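Long-range contact in alkaline serine protease (Thermobifida fusca, PDB 2PFE), which probably acts as a secreted serine endopeptidase of the chymotrypsin-like S1 family, related to alpha-lytic protease: residues Ala51-Val63 against Thr117-Thr129. Numbering follows the deposited sequence.
Sequences AGSYFPGRDMGWV and TVRYAEGTVTGLT
Gly57 meets the strand 123-126 through both of its backbone polar groups. Its N donates to Thr124 O at 2.7 Å. The bond is somewhat bent, with an N-H...O angle of 148°. Its carbonyl oxygen accepts from Thr126 N at 2.9 Å. This second bond is nearly straight, 178° at the hydrogen, although the donor is tilted from the carbonyl plane. Val125 CA adds a weak CA-H...O contact to the same Gly57 O, 3.5 Å away. The two N-H...O bonds make a single beta bridge between Gly57 and Val125. Beside Thr126, one water links the two segments. It accepts from Arg58 NH1 at 2.6 Å and donates to Thr126 O at 2.6 Å. The bent Arg58 chain brings its guanidinium there, with Met60 CE against one face.

The fold is the double beta-barrel of chymotrypsin-like proteases. The loop between strands 48-54 and 60-65 belongs to the first barrel. The hairpin 116-126 reaches over from the second, so the bridge joins the two domains beside the predicted charge-relay residue Asp59. Asp59 OD2 is hydrogen-bonded to both His35 ND1 and Ser155 OG. Tyr120 OH is hydrogen-bonded to that same serine hydroxyl.

Apolar contacts add to the polar links. With chi1 at 174°, Phe55 turns its ring away from its own N and onto the hairpin. Val125 CG2 lies 3.6 Å from Phe55 CE1, and Tyr120 CD1 meets the edge of the Phe55 ring. Glu122 runs oblique to the Phe55 side chain, its CB 3.5 Å from Phe55 CE2. The peptide bond between Phe55 and Pro56 is cis, and Pro56 CB sits over the centre of the Phe55 ring. The proline also rests against the backbone of Gly123, at the end of the Tyr120-Gly123 type I turn.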
loop_
_atom_site.group_PDB
_atom_site.type_symbol
_atom_site.label_atom_id
_atom_site.label_comp_id
_atom_site.label_asym_id
_atom_site.label_seq_id
_atom_site.Cartn_x
_atom_site.Cartn_y
_atom_site.Cartn_z
ATOM N N ALA A 51 12.140 -1.644 -7.005
ATOM C CA ALA A 51 12.506 -2.794 -7.820
ATOM C C ALA A 51 11.533 -2.996 -8.982
ATOM O O ALA A 51 11.905 -3.557 -10.006
ATOM C CB ALA A 51 12.598 -4.044 -6.974
ATOM N N GLY A 52 10.293 -2.539 -8.811
ATOM C CA GLY A 52 9.298 -2.591 -9.869
ATOM C C GLY A 52 8.253 -1.530 -9.617
ATOM O O GLY A 52 7.927 -1.255 -8.480
ATOM N N SER A 53 7.718 -0.953 -10.692
ATOM C CA SER A 53 6.668 0.052 -10.628
ATOM C C SER A 53 5.929 0.120 -11.965
ATOM O O SER A 53 6.537 0.315 -13.021
ATOM C CB SER A 53 7.231 1.428 -10.259
ATOM O OG SER A 53 6.267 2.442 -10.460
ATOM N N TYR A 54 4.622 -0.092 -11.894
ATOM C CA TYR A 54 3.712 0.081 -13.006
ATOM C C TYR A 54 2.727 1.183 -12.641
ATOM O O TYR A 54 1.821 0.977 -11.806
ATOM C CB TYR A 54 2.962 -1.229 -13.267
ATOM C CG TYR A 54 2.395 -1.338 -14.664
ATOM C CD1 TYR A 54 1.675 -0.295 -15.226
ATOM C CD2 TYR A 54 2.551 -2.505 -15.407
ATOM C CE1 TYR A 54 1.148 -0.392 -16.528
ATOM C CE2 TYR A 54 2.021 -2.619 -16.695
ATOM C CZ TYR A 54 1.315 -1.562 -17.238
ATOM O OH TYR A 54 0.809 -1.677 -18.521
ATOM N N PHE A 55 2.933 2.354 -13.252
ATOM C CA PHE A 55 2.098 3.536 -13.050
ATOM C C PHE A 55 2.437 4.517 -14.146
ATOM O O PHE A 55 3.602 4.789 -14.371
ATOM C CB PHE A 55 2.342 4.239 -11.691
ATOM C CG PHE A 55 1.570 5.532 -11.557
ATOM C CD1 PHE A 55 0.214 5.499 -11.240
ATOM C CD2 PHE A 55 2.171 6.767 -11.813
ATOM C CE1 PHE A 55 -0.540 6.688 -11.141
ATOM C CE2 PHE A 55 1.434 7.950 -11.716
ATOM C CZ PHE A 55 0.082 7.916 -11.367
ATOM N N PRO A 56 1.423 5.071 -14.806
ATOM C CA PRO A 56 -0.040 4.827 -14.706
ATOM C C PRO A 56 -0.496 3.509 -15.358
ATOM O O PRO A 56 0.310 2.582 -15.532
ATOM C CB PRO A 56 -0.634 6.033 -15.431
ATOM C CG PRO A 56 0.423 6.389 -16.490
ATOM C CD PRO A 56 1.744 6.124 -15.793
ATOM N N GLY A 57 -1.769 3.427 -15.729
ATOM C CA GLY A 57 -2.342 2.171 -16.205
ATOM C C GLY A 57 -2.756 1.308 -15.031
ATOM O O GLY A 57 -3.947 1.002 -14.847
ATOM N N ARG A 58 -1.761 0.884 -14.252
ATOM C CA ARG A 58 -1.995 0.323 -12.917
ATOM C C ARG A 58 -1.385 1.287 -11.898
ATOM O O ARG A 58 -0.947 2.374 -12.268
ATOM C CB ARG A 58 -1.423 -1.094 -12.795
ATOM C CG ARG A 58 -2.004 -2.156 -13.764
ATOM C CD ARG A 58 -3.476 -2.526 -13.424
ATOM N NE ARG A 58 -3.718 -3.975 -13.433
ATOM C CZ ARG A 58 -4.180 -4.696 -12.400
ATOM N NH1 ARG A 58 -4.522 -4.133 -11.229
ATOM N NH2 ARG A 58 -4.332 -6.003 -12.549
ATOM N N ASP A 59 -1.378 0.906 -10.622
ATOM C CA ASP A 59 -0.693 1.716 -9.612
ATOM C C ASP A 59 -0.053 0.824 -8.555
ATOM O O ASP A 59 -0.467 0.791 -7.372
ATOM C CB ASP A 59 -1.604 2.792 -8.998
ATOM C CG ASP A 59 -0.815 3.819 -8.192
ATOM O OD1 ASP A 59 0.436 3.731 -8.169
ATOM O OD2 ASP A 59 -1.423 4.728 -7.590
ATOM N N MET A 60 0.952 0.083 -9.013
ATOM C CA MET A 60 1.546 -0.988 -8.244
ATOM C C MET A 60 3.074 -0.946 -8.335
ATOM O O MET A 60 3.639 -0.663 -9.402
ATOM C CB MET A 60 1.022 -2.336 -8.741
ATOM C CG MET A 60 1.270 -2.613 -10.211
ATOM S SD MET A 60 0.565 -4.184 -10.683
ATOM C CE MET A 60 -1.171 -4.016 -10.479
ATOM N N GLY A 61 3.727 -1.284 -7.230
ATOM C CA GLY A 61 5.176 -1.231 -7.158
ATOM C C GLY A 61 5.679 -2.023 -5.984
ATOM O O GLY A 61 4.889 -2.450 -5.114
ATOM N N TRP A 62 6.985 -2.226 -5.957
ATOM C CA TRP A 62 7.617 -2.723 -4.758
ATOM C C TRP A 62 9.036 -2.202 -4.631
ATOM O O TRP A 62 9.668 -1.821 -5.624
ATOM C CB TRP A 62 7.543 -4.260 -4.660
ATOM C CG TRP A 62 8.519 -5.011 -5.488
ATOM C CD1 TRP A 62 8.487 -5.188 -6.843
ATOM C CD2 TRP A 62 9.660 -5.742 -5.011
ATOM N NE1 TRP A 62 9.547 -5.972 -7.240
ATOM C CE2 TRP A 62 10.273 -6.337 -6.141
ATOM C CE3 TRP A 62 10.216 -5.958 -3.745
ATOM C CZ2 TRP A 62 11.439 -7.114 -6.046
ATOM C CZ3 TRP A 62 11.381 -6.743 -3.646
ATOM C CH2 TRP A 62 11.975 -7.305 -4.793
ATOM N N VAL A 63 9.477 -2.134 -3.379
ATOM C CA VAL A 63 10.795 -1.639 -3.005
ATOM C C VAL A 63 11.619 -2.792 -2.446
ATOM O O VAL A 63 11.170 -3.480 -1.538
ATOM C CB VAL A 63 10.672 -0.495 -1.962
ATOM C CG1 VAL A 63 12.053 -0.142 -1.362
ATOM C CG2 VAL A 63 10.014 0.732 -2.621
ATOM N N THR A 117 -11.893 3.040 -12.901
ATOM C CA THR A 117 -10.904 3.804 -13.652
ATOM C C THR A 117 -10.882 5.221 -13.135
ATOM O O THR A 117 -11.945 5.830 -12.971
ATOM C CB THR A 117 -11.301 3.831 -15.119
ATOM O OG1 THR A 117 -11.183 2.508 -15.644
ATOM C CG2 THR A 117 -10.416 4.812 -15.910
ATOM N N VAL A 118 -9.684 5.728 -12.814
ATOM C CA VAL A 118 -9.527 7.113 -12.365
ATOM C C VAL A 118 -8.535 7.831 -13.285
ATOM O O VAL A 118 -7.451 7.303 -13.557
ATOM C CB VAL A 118 -9.022 7.149 -10.901
ATOM C CG1 VAL A 118 -8.810 8.578 -10.399
ATOM C CG2 VAL A 118 -10.000 6.395 -9.991
ATOM N N ARG A 119 -8.930 9.004 -13.785
ATOM C CA ARG A 119 -8.089 9.799 -14.688
ATOM C C ARG A 119 -7.205 10.748 -13.861
ATOM O O ARG A 119 -7.485 11.945 -13.803
ATOM C CB ARG A 119 -8.924 10.580 -15.761
ATOM C CG ARG A 119 -10.115 9.797 -16.415
ATOM C CD ARG A 119 -10.408 10.152 -17.884
ATOM N NE ARG A 119 -11.828 10.171 -18.306
ATOM C CZ ARG A 119 -12.827 9.395 -17.860
ATOM N NH1 ARG A 119 -12.637 8.450 -16.944
ATOM N NH2 ARG A 119 -14.049 9.550 -18.369
ATOM N N TYR A 120 -6.156 10.207 -13.220
ATOM C CA TYR A 120 -5.162 11.020 -12.514
ATOM C C TYR A 120 -4.402 11.961 -13.477
ATOM O O TYR A 120 -4.274 11.688 -14.678
ATOM C CB TYR A 120 -4.132 10.153 -11.780
ATOM C CG TYR A 120 -4.624 9.230 -10.673
ATOM C CD1 TYR A 120 -4.254 7.876 -10.675
ATOM C CD2 TYR A 120 -5.391 9.696 -9.599
ATOM C CE1 TYR A 120 -4.656 7.002 -9.652
ATOM C CE2 TYR A 120 -5.794 8.831 -8.566
ATOM C CZ TYR A 120 -5.426 7.481 -8.607
ATOM O OH TYR A 120 -5.796 6.616 -7.602
ATOM N N ALA A 121 -3.862 13.052 -12.935
ATOM C CA ALA A 121 -3.069 14.003 -13.721
ATOM C C ALA A 121 -1.870 13.373 -14.455
ATOM O O ALA A 121 -1.509 13.831 -15.526
ATOM C CB ALA A 121 -2.602 15.178 -12.844
ATOM N N GLU A 122 -1.278 12.319 -13.883
ATOM C CA GLU A 122 -0.127 11.620 -14.499
ATOM C C GLU A 122 -0.552 10.599 -15.553
ATOM O O GLU A 122 0.271 10.092 -16.326
ATOM C CB GLU A 122 0.709 10.903 -13.435
ATOM C CG GLU A 122 1.457 11.821 -12.500
ATOM C CD GLU A 122 0.588 12.330 -11.374
ATOM O OE1 GLU A 122 -0.519 11.777 -11.157
ATOM O OE2 GLU A 122 1.018 13.283 -10.692
ATOM N N GLY A 123 -1.843 10.304 -15.574
ATOM C CA GLY A 123 -2.394 9.366 -16.516
ATOM C C GLY A 123 -3.450 8.520 -15.843
ATOM O O GLY A 123 -3.583 8.505 -14.619
ATOM N N THR A 124 -4.175 7.801 -16.676
ATOM C CA THR A 124 -5.334 7.037 -16.268
ATOM C C THR A 124 -4.886 5.719 -15.627
ATOM O O THR A 124 -3.954 5.042 -16.107
ATOM C CB THR A 124 -6.257 6.845 -17.471
ATOM O OG1 THR A 124 -6.715 8.141 -17.889
ATOM C CG2 THR A 124 -7.446 5.974 -17.113
ATOM N N VAL A 125 -5.546 5.381 -14.533
ATOM C CA VAL A 125 -5.294 4.118 -13.846
ATOM C C VAL A 125 -6.596 3.324 -13.785
ATOM O O VAL A 125 -7.655 3.873 -13.454
ATOM C CB VAL A 125 -4.740 4.328 -12.417
ATOM C CG1 VAL A 125 -4.631 2.997 -11.687
ATOM C CG2 VAL A 125 -3.371 4.969 -12.486
ATOM N N THR A 126 -6.510 2.034 -14.112
ATOM C CA THR A 126 -7.684 1.145 -14.138
ATOM C C THR A 126 -7.584 0.095 -13.023
ATOM O O THR A 126 -6.539 -0.031 -12.374
ATOM C CB THR A 126 -7.823 0.423 -15.515
ATOM O OG1 THR A 126 -6.757 -0.515 -15.674
ATOM C CG2 THR A 126 -7.810 1.413 -16.679
ATOM N N GLY A 127 -8.664 -0.668 -12.820
ATOM C CA GLY A 127 -8.619 -1.803 -11.891
ATOM C C GLY A 127 -8.649 -1.462 -10.405
ATOM O O GLY A 127 -8.363 -2.313 -9.575
ATOM N N LEU A 128 -8.990 -0.218 -10.064
ATOM C CA LEU A 128 -8.954 0.233 -8.674
ATOM C C LEU A 128 -10.233 -0.079 -7.921
ATOM O O LEU A 128 -11.317 -0.141 -8.481
ATOM C CB LEU A 128 -8.703 1.726 -8.615
ATOM C CG LEU A 128 -7.373 2.214 -9.196
ATOM C CD1 LEU A 128 -7.306 3.736 -9.166
ATOM C CD2 LEU A 128 -6.196 1.575 -8.497
ATOM N N THR A 129 -10.094 -0.220 -6.610
ATOM C CA THR A 129 -11.252 -0.419 -5.750
ATOM C C THR A 129 -11.552 0.861 -4.989
ATOM O O THR A 129 -10.673 1.376 -4.305
ATOM C CB THR A 129 -10.986 -1.568 -4.761
ATOM O OG1 THR A 129 -10.772 -2.771 -5.511
ATOM C CG2 THR A 129 -12.175 -1.767 -3.806
HETATM O O HOH W 1 -5.040 -1.598 -10.923
#